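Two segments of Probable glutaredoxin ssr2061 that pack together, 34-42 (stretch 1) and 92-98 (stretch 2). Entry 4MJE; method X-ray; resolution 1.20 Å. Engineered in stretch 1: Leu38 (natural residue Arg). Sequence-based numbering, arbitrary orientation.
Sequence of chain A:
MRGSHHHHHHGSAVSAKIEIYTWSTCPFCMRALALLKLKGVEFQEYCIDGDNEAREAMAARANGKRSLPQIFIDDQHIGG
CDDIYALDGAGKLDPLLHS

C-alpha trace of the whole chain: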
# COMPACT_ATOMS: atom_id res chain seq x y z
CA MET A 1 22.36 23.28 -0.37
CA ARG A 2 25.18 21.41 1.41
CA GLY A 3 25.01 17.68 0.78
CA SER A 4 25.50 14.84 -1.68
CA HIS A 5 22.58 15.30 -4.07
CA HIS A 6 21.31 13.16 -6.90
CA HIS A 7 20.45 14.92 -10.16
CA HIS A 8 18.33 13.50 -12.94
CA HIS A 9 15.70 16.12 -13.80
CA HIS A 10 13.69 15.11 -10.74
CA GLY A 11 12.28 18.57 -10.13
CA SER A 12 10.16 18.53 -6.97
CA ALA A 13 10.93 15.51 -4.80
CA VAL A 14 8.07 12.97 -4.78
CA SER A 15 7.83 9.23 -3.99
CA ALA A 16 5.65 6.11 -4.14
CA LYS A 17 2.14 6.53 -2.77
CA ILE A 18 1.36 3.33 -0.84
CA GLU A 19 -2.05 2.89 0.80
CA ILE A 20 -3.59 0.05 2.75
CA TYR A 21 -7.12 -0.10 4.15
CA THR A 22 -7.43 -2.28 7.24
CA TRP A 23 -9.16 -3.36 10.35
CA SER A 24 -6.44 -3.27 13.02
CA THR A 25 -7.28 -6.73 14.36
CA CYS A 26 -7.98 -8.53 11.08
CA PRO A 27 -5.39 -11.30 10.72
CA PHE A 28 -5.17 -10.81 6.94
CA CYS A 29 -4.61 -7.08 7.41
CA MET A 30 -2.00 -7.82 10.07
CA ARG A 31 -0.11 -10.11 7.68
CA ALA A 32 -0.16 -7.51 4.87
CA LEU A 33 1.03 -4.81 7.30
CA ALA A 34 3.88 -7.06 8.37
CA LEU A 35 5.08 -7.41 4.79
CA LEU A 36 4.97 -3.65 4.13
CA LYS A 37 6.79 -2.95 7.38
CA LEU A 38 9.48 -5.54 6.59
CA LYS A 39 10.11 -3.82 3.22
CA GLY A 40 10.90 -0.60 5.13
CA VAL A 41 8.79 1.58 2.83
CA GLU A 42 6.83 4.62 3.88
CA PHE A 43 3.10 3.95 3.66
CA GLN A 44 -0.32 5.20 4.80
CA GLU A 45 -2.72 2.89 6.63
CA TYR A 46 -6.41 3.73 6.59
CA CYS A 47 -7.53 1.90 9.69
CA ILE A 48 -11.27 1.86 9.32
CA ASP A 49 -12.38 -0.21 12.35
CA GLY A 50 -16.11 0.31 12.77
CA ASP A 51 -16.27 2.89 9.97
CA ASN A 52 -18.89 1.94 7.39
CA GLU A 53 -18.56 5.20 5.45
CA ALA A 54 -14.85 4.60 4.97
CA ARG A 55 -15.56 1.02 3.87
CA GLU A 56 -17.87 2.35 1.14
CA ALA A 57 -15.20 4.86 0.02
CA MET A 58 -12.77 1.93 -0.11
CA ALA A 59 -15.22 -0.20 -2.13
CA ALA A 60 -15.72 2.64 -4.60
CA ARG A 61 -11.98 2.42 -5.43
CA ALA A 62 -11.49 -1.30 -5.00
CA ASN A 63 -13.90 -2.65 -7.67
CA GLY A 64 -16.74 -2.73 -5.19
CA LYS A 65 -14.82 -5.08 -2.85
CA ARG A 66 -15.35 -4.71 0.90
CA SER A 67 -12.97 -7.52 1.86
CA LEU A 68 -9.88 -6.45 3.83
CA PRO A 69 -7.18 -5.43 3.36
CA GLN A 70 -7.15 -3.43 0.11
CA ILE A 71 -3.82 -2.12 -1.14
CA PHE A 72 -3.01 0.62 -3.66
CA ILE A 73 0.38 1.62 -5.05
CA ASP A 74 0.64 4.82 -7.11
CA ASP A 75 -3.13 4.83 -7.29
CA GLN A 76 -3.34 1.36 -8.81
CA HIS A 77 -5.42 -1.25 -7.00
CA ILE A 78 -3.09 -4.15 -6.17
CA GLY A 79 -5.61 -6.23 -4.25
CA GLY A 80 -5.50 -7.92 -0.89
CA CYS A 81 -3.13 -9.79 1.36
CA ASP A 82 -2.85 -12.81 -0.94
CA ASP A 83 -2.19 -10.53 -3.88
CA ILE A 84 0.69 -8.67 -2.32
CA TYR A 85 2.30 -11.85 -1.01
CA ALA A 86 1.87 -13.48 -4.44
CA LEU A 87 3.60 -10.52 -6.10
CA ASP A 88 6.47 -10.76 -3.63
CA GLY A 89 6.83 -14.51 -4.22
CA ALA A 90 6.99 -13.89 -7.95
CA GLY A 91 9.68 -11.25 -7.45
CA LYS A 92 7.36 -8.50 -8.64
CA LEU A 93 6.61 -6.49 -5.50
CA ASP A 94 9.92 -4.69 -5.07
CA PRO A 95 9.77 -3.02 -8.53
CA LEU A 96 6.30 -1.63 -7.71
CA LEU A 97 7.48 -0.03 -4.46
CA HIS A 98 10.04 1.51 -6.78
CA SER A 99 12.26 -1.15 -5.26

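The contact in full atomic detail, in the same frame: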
# COMPACT_ATOMS: atom_id res chain seq x y z
N ALA A 34 2.57 -6.53 8.05
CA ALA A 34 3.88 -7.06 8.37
C ALA A 34 4.79 -7.02 7.16
O ALA A 34 5.95 -6.66 7.27
CB ALA A 34 3.78 -8.46 8.89
N LEU A 35 4.27 -7.39 6.00
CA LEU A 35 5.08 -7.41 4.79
C LEU A 35 5.54 -5.99 4.41
O LEU A 35 6.72 -5.77 4.08
CB LEU A 35 4.31 -8.04 3.64
CG LEU A 35 5.09 -8.20 2.33
CD1 LEU A 35 6.40 -8.98 2.50
CD2 LEU A 35 4.23 -8.87 1.31
N LEU A 36 4.63 -5.02 4.46
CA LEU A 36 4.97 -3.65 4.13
C LEU A 36 6.01 -3.09 5.09
O LEU A 36 6.94 -2.39 4.68
CB LEU A 36 3.72 -2.77 4.09
CG LEU A 36 2.72 -3.10 2.97
CD1 LEU A 36 1.42 -2.34 3.16
CD2 LEU A 36 3.33 -2.79 1.61
N LYS A 37 5.85 -3.39 6.37
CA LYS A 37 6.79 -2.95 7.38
C LYS A 37 8.15 -3.59 7.14
O LYS A 37 9.17 -2.92 7.24
CB LYS A 37 6.25 -3.22 8.79
CG LYS A 37 5.08 -2.34 9.13
CD LYS A 37 4.53 -2.68 10.48
CE LYS A 37 3.45 -1.71 10.89
NZ LYS A 37 2.91 -2.08 12.24
N LEU A 38 8.20 -4.87 6.79
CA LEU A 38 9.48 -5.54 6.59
C LEU A 38 10.21 -4.99 5.36
O LEU A 38 11.44 -5.04 5.30
CB LEU A 38 9.26 -7.05 6.53
CG LEU A 38 8.86 -7.64 7.90
CD1 LEU A 38 8.40 -9.09 7.76
CD2 LEU A 38 10.00 -7.57 8.93
N LYS A 39 9.48 -4.50 4.36
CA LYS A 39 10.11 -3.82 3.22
C LYS A 39 10.74 -2.47 3.60
O LYS A 39 11.61 -1.96 2.89
CB LYS A 39 9.09 -3.62 2.07
CG LYS A 39 8.54 -4.89 1.47
CD LYS A 39 9.62 -5.64 0.74
CE LYS A 39 9.04 -6.81 -0.03
NZ LYS A 39 10.09 -7.57 -0.70
N GLY A 40 10.28 -1.84 4.68
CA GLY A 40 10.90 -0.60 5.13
C GLY A 40 10.38 0.64 4.43
O GLY A 40 10.90 1.74 4.65
N VAL A 41 9.36 0.48 3.60
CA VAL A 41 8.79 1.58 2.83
C VAL A 41 7.88 2.45 3.70
O VAL A 41 7.34 2.02 4.71
CB VAL A 41 7.99 1.04 1.62
CG1 VAL A 41 8.92 0.28 0.69
CG2 VAL A 41 6.80 0.17 2.10
N GLU A 42 7.75 3.69 3.27
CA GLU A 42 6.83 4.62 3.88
C GLU A 42 5.45 4.37 3.30
O GLU A 42 5.31 4.29 2.08
CB GLU A 42 7.30 6.03 3.53
CG GLU A 42 6.37 7.13 3.95
CD GLU A 42 6.69 8.45 3.27
OE1 GLU A 42 7.39 8.45 2.22
OE2 GLU A 42 6.25 9.50 3.79
N LYS A 92 7.94 -9.64 -7.95
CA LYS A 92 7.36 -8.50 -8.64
C LYS A 92 6.91 -7.39 -7.71
O LYS A 92 6.41 -6.37 -8.19
CB LYS A 92 6.17 -8.96 -9.47
CG LYS A 92 6.54 -9.88 -10.61
CD LYS A 92 5.33 -10.16 -11.44
CE LYS A 92 5.69 -10.91 -12.69
NZ LYS A 92 4.55 -11.79 -13.03
N LEU A 93 7.07 -7.54 -6.40
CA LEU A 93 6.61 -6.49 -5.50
C LEU A 93 7.64 -5.38 -5.40
O LEU A 93 7.28 -4.21 -5.49
CB LEU A 93 6.32 -7.06 -4.11
CG LEU A 93 5.75 -6.04 -3.11
CD1 LEU A 93 4.49 -5.35 -3.63
CD2 LEU A 93 5.45 -6.75 -1.81
N ASP A 94 8.91 -5.72 -5.21
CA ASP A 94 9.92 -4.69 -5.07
C ASP A 94 9.89 -3.64 -6.21
O ASP A 94 9.90 -2.45 -5.94
CB ASP A 94 11.31 -5.30 -4.89
CG ASP A 94 11.49 -6.00 -3.54
OD1 ASP A 94 12.36 -6.90 -3.44
OD2 ASP A 94 10.79 -5.64 -2.58
N PRO A 95 9.82 -4.05 -7.48
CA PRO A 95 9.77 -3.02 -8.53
C PRO A 95 8.61 -2.01 -8.37
O PRO A 95 8.75 -0.84 -8.73
CB PRO A 95 9.58 -3.83 -9.82
CG PRO A 95 10.09 -5.17 -9.52
CD PRO A 95 9.87 -5.41 -8.04
N LEU A 96 7.48 -2.48 -7.86
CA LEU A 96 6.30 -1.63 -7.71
C LEU A 96 6.46 -0.61 -6.59
O LEU A 96 5.83 0.45 -6.62
CB LEU A 96 5.06 -2.47 -7.44
CG LEU A 96 4.61 -3.37 -8.60
CD1 LEU A 96 3.46 -4.25 -8.17
CD2 LEU A 96 4.23 -2.56 -9.83
N LEU A 97 7.28 -0.93 -5.60
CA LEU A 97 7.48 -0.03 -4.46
C LEU A 97 8.50 0.98 -4.89
O LEU A 97 8.80 1.93 -4.15
CB LEU A 97 8.00 -0.80 -3.25
CG LEU A 97 7.10 -1.94 -2.81
CD1 LEU A 97 7.81 -2.78 -1.75
CD2 LEU A 97 5.77 -1.39 -2.28
N HIS A 98 8.99 0.76 -6.11
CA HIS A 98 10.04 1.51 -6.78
C HIS A 98 11.37 0.75 -6.59
O HIS A 98 12.24 0.79 -7.45
CB HIS A 98 10.12 2.95 -6.29
CG HIS A 98 11.03 3.81 -7.11
ND1 HIS A 98 10.93 3.85 -8.49
CD2 HIS A 98 12.06 4.61 -6.77
CE1 HIS A 98 11.86 4.67 -8.96
NE2 HIS A 98 12.56 5.14 -7.94

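The contact between these two stretches is small, burying 272 Å² in all, and three side chains provide most of it: Lys39 from the first stretch, and Leu97 and Leu93 from the second. The two helices do not pack backbone against backbone. Their axes come no nearer than 12.3 Å and cross at 68°, and even the nearest CA atoms, those of Val41 and Leu97, lie 7.6 Å apart. The gap must therefore be bridged by long or branched side chains.

Lys39 is the centrepiece. Its CA-to-CB bond points toward the second stretch; chi1 and chi2 both lie in the m well, and the chain then runs extended through two t angles. The result is a lysine that uses its whole length. Near its base, Lys39 CG lies 3.9 Å from Leu97 CD1; farther out, Lys39 CE lies 4.0 Å from Leu93 CD2. The methylene groups thus behave as apolar surface, while the charge is delivered beyond them: Lys39 NZ donates a hydrogen bond of 2.8 Å to OD2 of Asp94, forming a salt bridge. Lysine suits this place because it joins a flexible hydrocarbon arm to a terminal charge; NZ is also hydrogen-bonded elsewhere in the structure. Asp94 starts less favourably, its CA-to-CB bond pointing sideways, but with chi1 at -70° its carboxylate comes nearer, and its short side chain is enough to meet the long reach of the lysine.

Leu97 is buried and covers as much surface as Lys39. Its CA-to-CB bond points toward the first stretch, and the m, t rotamer places Leu97 CD1 where it meets both Lys39 CG and, at 4.1 Å, CG1 of Val41. A single methyl, CD1, thus touches both Lys39 and Val41. Between these two partners stands Gly40, whose positive phi of 84° ends the helical course; at these angles a CB would be jammed against the preceding carbonyl oxygen, so glycine fits the turn. After it, Val41 points its CA-to-CB bond toward the second stretch, offering a compact branched surface.

Leu93, four residues before Leu97, extends the apolar patch. Besides meeting the lysine arm, Leu93 CD2 lies 4.0 Å from CD2 of Leu35, itself four residues before Lys39. Both leucines are buried, point toward the opposing stretch and adopt the same t, p rotamer. Their uncharged side chains suit this interior position, whereas the ion pair occupies a more exposed part of the contact.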